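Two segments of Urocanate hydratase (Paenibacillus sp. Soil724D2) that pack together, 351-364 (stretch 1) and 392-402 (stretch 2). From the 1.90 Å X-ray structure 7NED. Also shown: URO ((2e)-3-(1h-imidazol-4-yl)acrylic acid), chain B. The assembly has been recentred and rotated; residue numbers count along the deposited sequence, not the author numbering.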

# COMPACT_ATOMS: atom_id res chain seq x y z
N PHE A 351 10.54 -19.84 -2.73
CA PHE A 351 10.23 -20.28 -1.38
C PHE A 351 11.52 -20.72 -0.68
O PHE A 351 12.43 -21.23 -1.32
CB PHE A 351 9.15 -21.36 -1.49
CG PHE A 351 8.61 -21.84 -0.19
CD1 PHE A 351 7.81 -20.94 0.56
CD2 PHE A 351 8.42 -23.19 0.04
CE1 PHE A 351 7.18 -21.32 1.72
CE2 PHE A 351 7.73 -23.61 1.18
CZ PHE A 351 7.08 -22.66 2.02
N ARG A 352 11.63 -20.44 0.61
CA ARG A 352 12.88 -20.71 1.31
C ARG A 352 12.56 -21.06 2.75
O ARG A 352 11.48 -20.76 3.26
CB ARG A 352 13.81 -19.49 1.23
CG ARG A 352 13.11 -18.22 1.84
CD ARG A 352 13.86 -16.92 1.57
NE ARG A 352 14.06 -16.62 0.14
CZ ARG A 352 14.66 -15.53 -0.31
NH1 ARG A 352 15.10 -14.60 0.56
NH2 ARG A 352 14.88 -15.35 -1.61
N TRP A 353 13.52 -21.69 3.43
CA TRP A 353 13.30 -22.03 4.82
C TRP A 353 14.62 -21.99 5.56
O TRP A 353 15.68 -22.09 4.96
CB TRP A 353 12.62 -23.41 4.96
CG TRP A 353 13.21 -24.47 4.10
CD1 TRP A 353 14.10 -25.43 4.48
CD2 TRP A 353 12.90 -24.73 2.72
NE1 TRP A 353 14.36 -26.27 3.44
CE2 TRP A 353 13.66 -25.85 2.34
CE3 TRP A 353 12.07 -24.11 1.77
CZ2 TRP A 353 13.63 -26.38 1.05
CZ3 TRP A 353 12.03 -24.64 0.47
CH2 TRP A 353 12.81 -25.76 0.13
N VAL A 354 14.55 -21.78 6.86
CA VAL A 354 15.74 -21.57 7.68
C VAL A 354 15.69 -22.50 8.89
O VAL A 354 14.67 -22.55 9.58
CB VAL A 354 15.85 -20.11 8.14
CG1 VAL A 354 17.04 -19.90 9.11
CG2 VAL A 354 16.00 -19.21 6.90
N ALA A 355 16.80 -23.19 9.16
CA ALA A 355 16.88 -24.07 10.33
C ALA A 355 17.24 -23.20 11.54
O ALA A 355 18.41 -22.89 11.76
CB ALA A 355 17.92 -25.16 10.10
N LEU A 356 16.24 -22.79 12.31
CA LEU A 356 16.48 -21.90 13.44
C LEU A 356 17.35 -22.54 14.51
O LEU A 356 17.98 -21.82 15.32
CB LEU A 356 15.15 -21.47 14.03
CG LEU A 356 14.30 -20.70 13.01
CD1 LEU A 356 12.80 -20.78 13.37
CD2 LEU A 356 14.75 -19.26 12.90
N SER A 357 17.40 -23.87 14.56
CA SER A 357 18.31 -24.51 15.53
C SER A 357 19.77 -24.17 15.24
O SER A 357 20.61 -24.24 16.15
CB SER A 357 18.10 -26.02 15.53
OG SER A 357 18.55 -26.61 14.31
N GLY A 358 20.07 -23.79 14.01
CA GLY A 358 21.44 -23.64 13.56
C GLY A 358 22.08 -24.91 13.05
O GLY A 358 23.25 -24.86 12.65
N GLU A 359 21.35 -26.03 13.03
CA GLU A 359 21.90 -27.33 12.64
C GLU A 359 21.69 -27.58 11.15
O GLU A 359 20.55 -27.66 10.68
CB GLU A 359 21.27 -28.47 13.45
CG GLU A 359 21.63 -28.46 14.92
CD GLU A 359 23.14 -28.61 15.10
OE1 GLU A 359 23.69 -29.61 14.62
OE2 GLU A 359 23.78 -27.69 15.66
N LEU A 360 22.80 -27.75 10.43
CA LEU A 360 22.73 -28.09 9.01
C LEU A 360 22.01 -29.41 8.78
O LEU A 360 21.39 -29.62 7.72
CB LEU A 360 24.14 -28.12 8.44
CG LEU A 360 24.31 -28.59 6.99
CD1 LEU A 360 23.58 -27.57 6.06
CD2 LEU A 360 25.79 -28.63 6.71
N SER A 361 22.08 -30.32 9.76
CA SER A 361 21.39 -31.61 9.60
C SER A 361 19.90 -31.41 9.41
O SER A 361 19.24 -32.23 8.74
CB SER A 361 21.65 -32.50 10.82
OG SER A 361 21.26 -31.89 12.03
N ASP A 362 19.36 -30.33 9.97
CA ASP A 362 17.94 -30.03 9.76
C ASP A 362 17.65 -29.75 8.29
O ASP A 362 16.73 -30.32 7.69
CB ASP A 362 17.51 -28.85 10.62
CG ASP A 362 17.26 -29.23 12.07
OD1 ASP A 362 17.34 -30.44 12.41
OD2 ASP A 362 16.98 -28.31 12.89
N ILE A 363 18.46 -28.88 7.67
CA ILE A 363 18.30 -28.63 6.24
C ILE A 363 18.45 -29.94 5.47
O ILE A 363 17.66 -30.24 4.58
CB ILE A 363 19.30 -27.55 5.76
CG1 ILE A 363 18.98 -26.22 6.43
CG2 ILE A 363 19.29 -27.39 4.21
CD1 ILE A 363 17.56 -25.65 6.14
N HIS A 364 19.46 -30.76 5.83
CA HIS A 364 19.70 -31.97 5.05
C HIS A 364 18.55 -32.96 5.18
O HIS A 364 18.20 -33.65 4.21
CB HIS A 364 21.03 -32.60 5.46
CG HIS A 364 22.22 -31.85 4.94
ND1 HIS A 364 23.51 -32.07 5.39
CD2 HIS A 364 22.32 -30.90 3.98
CE1 HIS A 364 24.35 -31.27 4.74
NE2 HIS A 364 23.65 -30.55 3.88
N PRO A 392 27.20 -23.35 0.04
CA PRO A 392 27.75 -23.39 1.40
C PRO A 392 26.80 -22.78 2.41
O PRO A 392 25.89 -22.00 2.08
CB PRO A 392 29.00 -22.51 1.29
CG PRO A 392 28.56 -21.43 0.28
CD PRO A 392 27.73 -22.23 -0.75
N VAL A 393 27.02 -23.08 3.67
CA VAL A 393 26.19 -22.51 4.70
C VAL A 393 26.54 -21.05 4.87
O VAL A 393 27.66 -20.70 4.84
CB VAL A 393 26.36 -23.27 6.02
CG1 VAL A 393 25.87 -22.48 7.22
CG2 VAL A 393 25.63 -24.59 5.94
N GLU A 394 25.54 -20.22 4.96
CA GLU A 394 25.71 -18.81 5.17
C GLU A 394 24.78 -18.39 6.31
O GLU A 394 23.61 -18.38 6.15
CB GLU A 394 25.43 -18.04 3.90
N GLY A 395 25.36 -18.05 7.44
CA GLY A 395 24.59 -17.73 8.61
C GLY A 395 23.87 -18.99 9.06
O GLY A 395 24.40 -20.04 9.03
N LEU A 396 22.62 -18.86 9.45
CA LEU A 396 21.85 -20.04 9.78
C LEU A 396 21.71 -20.93 8.55
O LEU A 396 21.50 -20.42 7.45
CB LEU A 396 20.45 -19.64 10.28
CG LEU A 396 20.43 -18.93 11.62
CD1 LEU A 396 19.01 -18.53 11.97
CD2 LEU A 396 21.01 -19.88 12.69
N PRO A 397 21.85 -22.25 8.69
CA PRO A 397 21.59 -23.13 7.54
C PRO A 397 20.22 -22.83 6.95
O PRO A 397 19.24 -22.68 7.69
CB PRO A 397 21.65 -24.54 8.15
CG PRO A 397 22.56 -24.36 9.38
CD PRO A 397 22.21 -23.01 9.91
N ALA A 398 20.15 -22.75 5.62
CA ALA A 398 18.91 -22.39 4.94
C ALA A 398 18.90 -23.05 3.57
O ALA A 398 19.94 -23.47 3.06
CB ALA A 398 18.76 -20.87 4.81
N ARG A 399 17.72 -23.06 2.94
CA ARG A 399 17.57 -23.65 1.62
C ARG A 399 16.61 -22.82 0.80
O ARG A 399 15.59 -22.35 1.32
CB ARG A 399 17.08 -25.11 1.71
CG ARG A 399 16.87 -25.81 0.36
CD ARG A 399 18.20 -26.03 -0.42
NE ARG A 399 19.08 -27.02 0.21
CZ ARG A 399 20.36 -26.82 0.52
NH1 ARG A 399 20.97 -25.65 0.29
NH2 ARG A 399 21.01 -27.79 1.13
N ILE A 400 16.96 -22.61 -0.48
CA ILE A 400 16.07 -22.04 -1.49
C ILE A 400 15.47 -23.19 -2.29
O ILE A 400 16.18 -24.16 -2.64
CB ILE A 400 16.79 -21.04 -2.41
CG1 ILE A 400 15.80 -20.36 -3.37
CG2 ILE A 400 17.88 -21.72 -3.17
CD1 ILE A 400 14.81 -19.35 -2.59
N GLY A 401 14.17 -23.10 -2.59
CA GLY A 401 13.60 -24.17 -3.39
C GLY A 401 12.30 -23.70 -4.01
O GLY A 401 11.32 -23.47 -3.29
N TRP A 402 12.29 -23.50 -5.32
CA TRP A 402 11.12 -22.92 -5.97
C TRP A 402 10.02 -23.95 -6.04
O TRP A 402 10.19 -25.03 -6.63
CB TRP A 402 11.47 -22.42 -7.37
CG TRP A 402 12.21 -21.13 -7.35
CD1 TRP A 402 13.28 -20.81 -6.58
CD2 TRP A 402 11.93 -19.98 -8.16
NE1 TRP A 402 13.69 -19.53 -6.85
CE2 TRP A 402 12.87 -18.99 -7.80
CE3 TRP A 402 10.97 -19.68 -9.14
CZ2 TRP A 402 12.87 -17.69 -8.39
CZ3 TRP A 402 10.96 -18.40 -9.71
CH2 TRP A 402 11.91 -17.42 -9.34
OAA URO B . 16.37 -13.24 -2.03
CAI URO B . 16.39 -12.16 -1.31
OAB URO B . 16.51 -12.17 -0.15
CAC URO B . 16.22 -10.85 -1.96
CAD URO B . 16.06 -10.78 -3.25
CAJ URO B . 15.91 -9.45 -3.70
CAF URO B . 16.02 -8.98 -4.98
NAH URO B . 16.00 -7.61 -4.99
CAE URO B . 15.88 -7.26 -3.73
NAG URO B . 15.83 -8.33 -2.91
O HOH W 1 24.11 -28.77 2.01

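The two stretches pair as antiparallel strands, 351-355 against the strand at 398-400, with axes 4.8 Å apart at closest approach. Four backbone hydrogen bonds hold them. Gly401 N donates to Phe351 O at 2.9 Å. Trp353 and Arg399 form a reciprocal pair: Trp353 N to Arg399 O and Arg399 N to Trp353 O, both 3.0 Å. Ala355 N donates to Pro397 O at 2.9 Å. Proline has no amide hydrogen, so Pro397 can take part here only as an acceptor. Arg352 and Val354 lie in non-hydrogen-bonded pairs, opposite Ile400 and Ala398.

At the end of the strand, Ala355 to Gly358 form a type I turn, and Gly358 N donates to Ala355 O at 2.9 Å. Ser357 OG accepts from Glu359 N at 3.1 Å and donates to Asp362 OD2 at 2.7 Å. Asp362 OD1 is satisfied elsewhere in the structure.

Arg352, Val354, Ile400 and Ala398 share one face of the sheet. From it Arg352 reaches the ligand carboxylate: NH1 donates to URO OAB at 2.9 Å and NH2 to URO OAA at 2.6 Å. The two arms thus engage both carboxylate oxygens. On the same face, Val354 CG2 meets Ala398 CB at 3.8 Å.

Trp353 and Arg399 occupy the other face, with Trp353 CZ2 3.4 Å from Arg399 CG. The Trp353 ring also leaves no room for a side chain at Gly401: an ideal CB there would lie 2.8 Å from Trp353 CH2. Ile363 CG2 sits over one face of the Arg399 guanidinium, whose nitrogens are all hydrogen-bonded elsewhere. Water 1 lies 2.6 Å from His364 NE2 and accepts a weak bond from Arg399 NH2 at 3.4 Å.

Pro397 packs against apolar side chains, its CB 3.6 Å from Ile363 CG1 and 4.2 Å from Leu360 CD1, while its CG lies 3.4 Å from the carbonyl Gly358 O. Leu360 CD1 meets Val393 CG2 at 3.6 Å.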